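PDB 4ZRX: F5/8 type C domain protein from Bacteroides ovatus, which is a putative alpha-L-fucosidase, probably removing fucose from glycans, and also carries an F5/8 type C domain of the kind that often binds sugars. Local coordinates for residues A[366-380]-A[438-452]. Numbering follows the deposited sequence.
Sequences KYWSTTSGGEAVYAL and KLRVRIDECRLTAYV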
# COMPACT_ATOMS: atom_id res chain seq x y z
N LYS A 366 9.80 25.46 14.69
CA LYS A 366 10.68 25.75 15.75
C LYS A 366 11.35 24.46 16.10
O LYS A 366 10.68 23.57 16.69
CB LYS A 366 9.90 26.30 16.96
CG LYS A 366 10.75 26.67 18.14
CD LYS A 366 9.93 27.40 19.22
CE LYS A 366 10.82 27.87 20.39
NZ LYS A 366 10.07 28.76 21.36
N TYR A 367 12.65 24.36 15.83
CA TYR A 367 13.38 23.14 16.06
C TYR A 367 13.42 22.90 17.57
O TYR A 367 13.73 23.82 18.38
CB TYR A 367 14.77 23.27 15.45
CG TYR A 367 15.62 22.04 15.30
CD1 TYR A 367 16.44 21.58 16.35
CD2 TYR A 367 15.70 21.37 14.08
CE1 TYR A 367 17.32 20.48 16.17
CE2 TYR A 367 16.56 20.28 13.90
CZ TYR A 367 17.35 19.84 14.94
OH TYR A 367 18.21 18.83 14.76
N TRP A 368 13.13 21.68 17.98
CA TRP A 368 12.92 21.35 19.38
C TRP A 368 13.83 20.21 19.79
O TRP A 368 13.73 19.12 19.23
CB TRP A 368 11.45 21.02 19.60
CG TRP A 368 11.16 20.57 20.97
CD1 TRP A 368 11.76 20.99 22.15
CD2 TRP A 368 10.16 19.66 21.33
NE1 TRP A 368 11.18 20.36 23.21
CE2 TRP A 368 10.19 19.54 22.74
CE3 TRP A 368 9.20 18.95 20.61
CZ2 TRP A 368 9.34 18.68 23.43
CZ3 TRP A 368 8.35 18.09 21.30
CH2 TRP A 368 8.41 18.00 22.70
N SER A 369 14.76 20.50 20.71
CA SER A 369 15.65 19.51 21.23
C SER A 369 15.18 19.11 22.63
O SER A 369 15.07 19.98 23.50
CB SER A 369 17.05 20.06 21.32
OG SER A 369 17.49 20.54 20.08
N THR A 370 14.98 17.83 22.88
CA THR A 370 14.44 17.41 24.17
C THR A 370 14.86 16.04 24.58
O THR A 370 15.10 15.19 23.77
CB THR A 370 12.86 17.50 24.18
OG1 THR A 370 12.36 17.35 25.52
CG2 THR A 370 12.24 16.48 23.31
N THR A 371 14.84 15.79 25.88
CA THR A 371 14.98 14.44 26.39
C THR A 371 13.65 13.97 26.91
O THR A 371 12.64 14.67 26.78
CB THR A 371 16.02 14.39 27.53
OG1 THR A 371 15.61 15.28 28.58
CG2 THR A 371 17.36 14.85 27.01
N SER A 372 13.63 12.76 27.45
CA SER A 372 12.39 12.12 27.84
C SER A 372 11.66 12.96 28.87
O SER A 372 12.25 13.46 29.83
CB SER A 372 12.68 10.70 28.40
OG SER A 372 13.28 9.87 27.41
N GLY A 373 10.35 13.09 28.69
CA GLY A 373 9.49 13.91 29.54
C GLY A 373 9.30 15.35 29.05
O GLY A 373 8.49 16.13 29.59
N GLY A 374 10.06 15.76 28.04
CA GLY A 374 9.96 17.12 27.58
C GLY A 374 8.71 17.41 26.81
O GLY A 374 8.13 16.50 26.23
N GLU A 375 8.29 18.68 26.84
CA GLU A 375 7.03 19.12 26.24
C GLU A 375 7.31 20.39 25.45
O GLU A 375 8.16 21.21 25.89
CB GLU A 375 6.01 19.52 27.30
CG GLU A 375 5.37 18.46 28.00
CD GLU A 375 4.53 18.94 29.18
OE1 GLU A 375 4.66 20.08 29.63
OE2 GLU A 375 3.71 18.14 29.63
N ALA A 376 6.54 20.60 24.39
CA ALA A 376 6.57 21.80 23.60
C ALA A 376 5.14 22.14 23.26
O ALA A 376 4.35 21.26 22.95
CB ALA A 376 7.41 21.62 22.37
N VAL A 377 4.80 23.43 23.33
CA VAL A 377 3.49 23.91 22.98
C VAL A 377 3.56 24.70 21.68
O VAL A 377 4.51 25.51 21.47
CB VAL A 377 2.92 24.78 24.18
CG1 VAL A 377 1.66 25.52 23.81
CG2 VAL A 377 2.69 23.95 25.44
N TYR A 378 2.56 24.54 20.83
CA TYR A 378 2.41 25.22 19.57
C TYR A 378 1.07 25.92 19.52
O TYR A 378 0.02 25.33 19.75
CB TYR A 378 2.52 24.23 18.41
CG TYR A 378 3.84 23.49 18.36
CD1 TYR A 378 4.05 22.35 19.10
CD2 TYR A 378 4.85 23.90 17.53
CE1 TYR A 378 5.24 21.71 19.08
CE2 TYR A 378 6.06 23.25 17.50
CZ TYR A 378 6.27 22.16 18.23
OH TYR A 378 7.50 21.50 18.22
N ALA A 379 1.07 27.20 19.18
CA ALA A 379 -0.16 27.95 18.95
C ALA A 379 -0.76 27.49 17.63
O ALA A 379 -0.03 27.22 16.63
CB ALA A 379 0.13 29.48 18.89
N LEU A 380 -2.07 27.42 17.61
CA LEU A 380 -2.85 27.27 16.39
C LEU A 380 -3.40 28.57 15.88
O LEU A 380 -3.56 29.54 16.67
CB LEU A 380 -3.97 26.26 16.64
CG LEU A 380 -3.47 24.90 17.17
CD1 LEU A 380 -4.65 23.97 17.47
CD2 LEU A 380 -2.51 24.25 16.21
N LYS A 438 -4.22 25.55 20.97
CA LYS A 438 -2.87 25.15 21.10
C LYS A 438 -2.77 23.63 20.98
O LYS A 438 -3.73 22.90 21.23
CB LYS A 438 -2.29 25.58 22.44
CG LYS A 438 -2.07 27.15 22.62
CD LYS A 438 -1.51 27.43 23.98
CE LYS A 438 -0.96 28.90 24.18
NZ LYS A 438 -1.75 30.04 23.63
N LEU A 439 -1.56 23.18 20.66
CA LEU A 439 -1.22 21.79 20.67
C LEU A 439 -0.04 21.62 21.56
O LEU A 439 0.84 22.51 21.65
CB LEU A 439 -0.87 21.42 19.23
CG LEU A 439 -1.16 20.12 18.65
CD1 LEU A 439 -2.59 19.61 18.75
CD2 LEU A 439 -0.68 20.21 17.18
N ARG A 440 0.04 20.52 22.25
CA ARG A 440 1.20 20.21 23.07
C ARG A 440 1.70 18.84 22.69
O ARG A 440 0.89 17.92 22.58
CB ARG A 440 0.83 20.22 24.55
CG ARG A 440 1.97 19.92 25.47
CD ARG A 440 1.75 20.49 26.84
NE ARG A 440 0.70 19.79 27.55
CZ ARG A 440 0.15 20.16 28.71
NH1 ARG A 440 0.55 21.25 29.34
NH2 ARG A 440 -0.79 19.42 29.23
N VAL A 441 3.03 18.69 22.53
CA VAL A 441 3.64 17.41 22.24
C VAL A 441 4.60 17.13 23.37
O VAL A 441 5.32 18.00 23.85
CB VAL A 441 4.44 17.47 20.92
CG1 VAL A 441 5.11 16.11 20.62
CG2 VAL A 441 3.52 17.91 19.79
N ARG A 442 4.51 15.91 23.86
CA ARG A 442 5.37 15.41 24.91
C ARG A 442 6.17 14.22 24.41
O ARG A 442 5.58 13.26 23.94
CB ARG A 442 4.52 14.98 26.12
CG ARG A 442 5.37 14.65 27.33
CD ARG A 442 4.49 14.31 28.56
NE ARG A 442 3.58 15.44 28.82
CZ ARG A 442 2.27 15.49 28.56
NH1 ARG A 442 1.56 14.47 28.11
NH2 ARG A 442 1.66 16.66 28.76
N ILE A 443 7.48 14.30 24.47
CA ILE A 443 8.32 13.14 24.15
C ILE A 443 8.49 12.37 25.42
O ILE A 443 9.22 12.77 26.35
CB ILE A 443 9.68 13.52 23.54
CG1 ILE A 443 9.52 14.37 22.25
CG2 ILE A 443 10.49 12.24 23.34
CD1 ILE A 443 8.56 13.82 21.20
N ASP A 444 7.76 11.28 25.51
CA ASP A 444 7.78 10.41 26.70
C ASP A 444 9.05 9.61 26.82
O ASP A 444 9.60 9.42 27.94
CB ASP A 444 6.54 9.53 26.75
CG ASP A 444 5.25 10.35 26.74
OD1 ASP A 444 5.03 11.16 27.67
OD2 ASP A 444 4.44 10.13 25.82
N GLU A 445 9.56 9.11 25.70
CA GLU A 445 10.78 8.31 25.70
C GLU A 445 11.55 8.60 24.44
O GLU A 445 10.96 8.66 23.39
CB GLU A 445 10.45 6.81 25.71
CG GLU A 445 9.80 6.26 26.99
CD GLU A 445 9.42 4.79 26.80
OE1 GLU A 445 10.20 4.03 26.13
OE2 GLU A 445 8.32 4.41 27.25
N CYS A 446 12.87 8.68 24.56
CA CYS A 446 13.71 8.81 23.36
C CYS A 446 15.10 8.33 23.64
O CYS A 446 15.49 8.20 24.84
CB CYS A 446 13.72 10.21 22.82
SG CYS A 446 14.33 11.50 24.00
N ARG A 447 15.83 8.07 22.58
CA ARG A 447 17.23 7.74 22.64
C ARG A 447 18.02 9.01 22.62
O ARG A 447 17.84 9.85 21.74
CB ARG A 447 17.60 6.85 21.46
CG ARG A 447 16.72 5.58 21.44
CD ARG A 447 16.98 4.74 20.18
NE ARG A 447 16.20 3.51 20.27
CZ ARG A 447 16.26 2.49 19.43
NH1 ARG A 447 17.06 2.50 18.35
NH2 ARG A 447 15.48 1.45 19.66
N LEU A 448 18.97 9.15 23.58
CA LEU A 448 19.74 10.40 23.69
C LEU A 448 18.79 11.61 23.67
O LEU A 448 17.80 11.55 24.38
CB LEU A 448 20.77 10.53 22.61
CG LEU A 448 21.86 9.46 22.54
CD1 LEU A 448 22.95 9.82 21.50
CD2 LEU A 448 22.52 9.18 23.89
N THR A 449 19.11 12.70 22.95
CA THR A 449 18.24 13.85 22.82
C THR A 449 17.49 13.80 21.50
O THR A 449 18.13 13.68 20.46
CB THR A 449 19.08 15.12 22.94
OG1 THR A 449 19.70 15.13 24.22
CG2 THR A 449 18.22 16.37 22.85
N ALA A 450 16.15 13.89 21.53
CA ALA A 450 15.34 13.93 20.33
C ALA A 450 15.35 15.30 19.71
O ALA A 450 15.39 16.29 20.44
CB ALA A 450 13.90 13.57 20.66
N TYR A 451 15.31 15.34 18.40
CA TYR A 451 15.26 16.58 17.61
C TYR A 451 13.99 16.59 16.75
O TYR A 451 13.91 15.87 15.75
CB TYR A 451 16.49 16.68 16.72
CG TYR A 451 17.76 16.66 17.52
CD1 TYR A 451 18.00 17.62 18.49
CD2 TYR A 451 18.72 15.70 17.32
CE1 TYR A 451 19.19 17.58 19.24
CE2 TYR A 451 19.87 15.66 18.06
CZ TYR A 451 20.10 16.59 19.01
OH TYR A 451 21.26 16.52 19.75
N VAL A 452 12.97 17.29 17.19
CA VAL A 452 11.72 17.42 16.47
C VAL A 452 11.79 18.65 15.61
O VAL A 452 11.94 19.76 16.12
CB VAL A 452 10.53 17.51 17.43
CG1 VAL A 452 9.26 17.79 16.69
CG2 VAL A 452 10.40 16.22 18.22
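Trp368 shows how one large ring can fill the space between two sheets: it lies beside Val452, with CE3 3.7 Å from Val452 CB, and its far end reaches Val441 and Ile443. With CG anti to the backbone N (chi1 176°), the indole extends from its own strand to the opposing pair. Ala376 CB of strand 374-380 sits 3.4 Å above the centre of one face of the Trp368 indole and Thr370 CG2, from Trp368's own strand, covers the opposite face near the rim, while Trp368 CH2 comes 3.8 Å from Ile443 CG1. Tyr378, Leu439 and Val441 continue this dense interior, and Val455 of strand 450-458 packs on Tyr378 and Leu439.

The outward surface is looser and polar. Arg442, bent at chi3 (-57°), grips Glu375 side-on, NE and NH2 both meeting OE2, at 2.8 and 2.7 Å, with the oxygen in the guanidinium plane. Arg440 crosses Glu375 obliquely; OE2 lies over its guanidinium face, where no N-H points at it, so only the nearness of opposite charges counts. Glu407 pairs with both arginines. A leucine in place of Arg442 would probably leave the Glu375 carboxylate without its two-pronged partner and free to swing into solvent. Farther along, Val377 rests on the aliphatic parts of Lys438 and Arg440.

At the bend, Gly373 and Gly374 both face Ile443 in a G1 bulge that overlaps the end of the type II turn from Thr371 to Gly374, and Ser372 OG accepts from Cys446 N at 3.1 Å. Strands 374-380 and 438-446 pair antiparallel in one sheet, 368-370 and 450-452 in the other, characteristic of a beta-sandwich, here following the predicted catalytic barrel, as in other family 29 fucosidases.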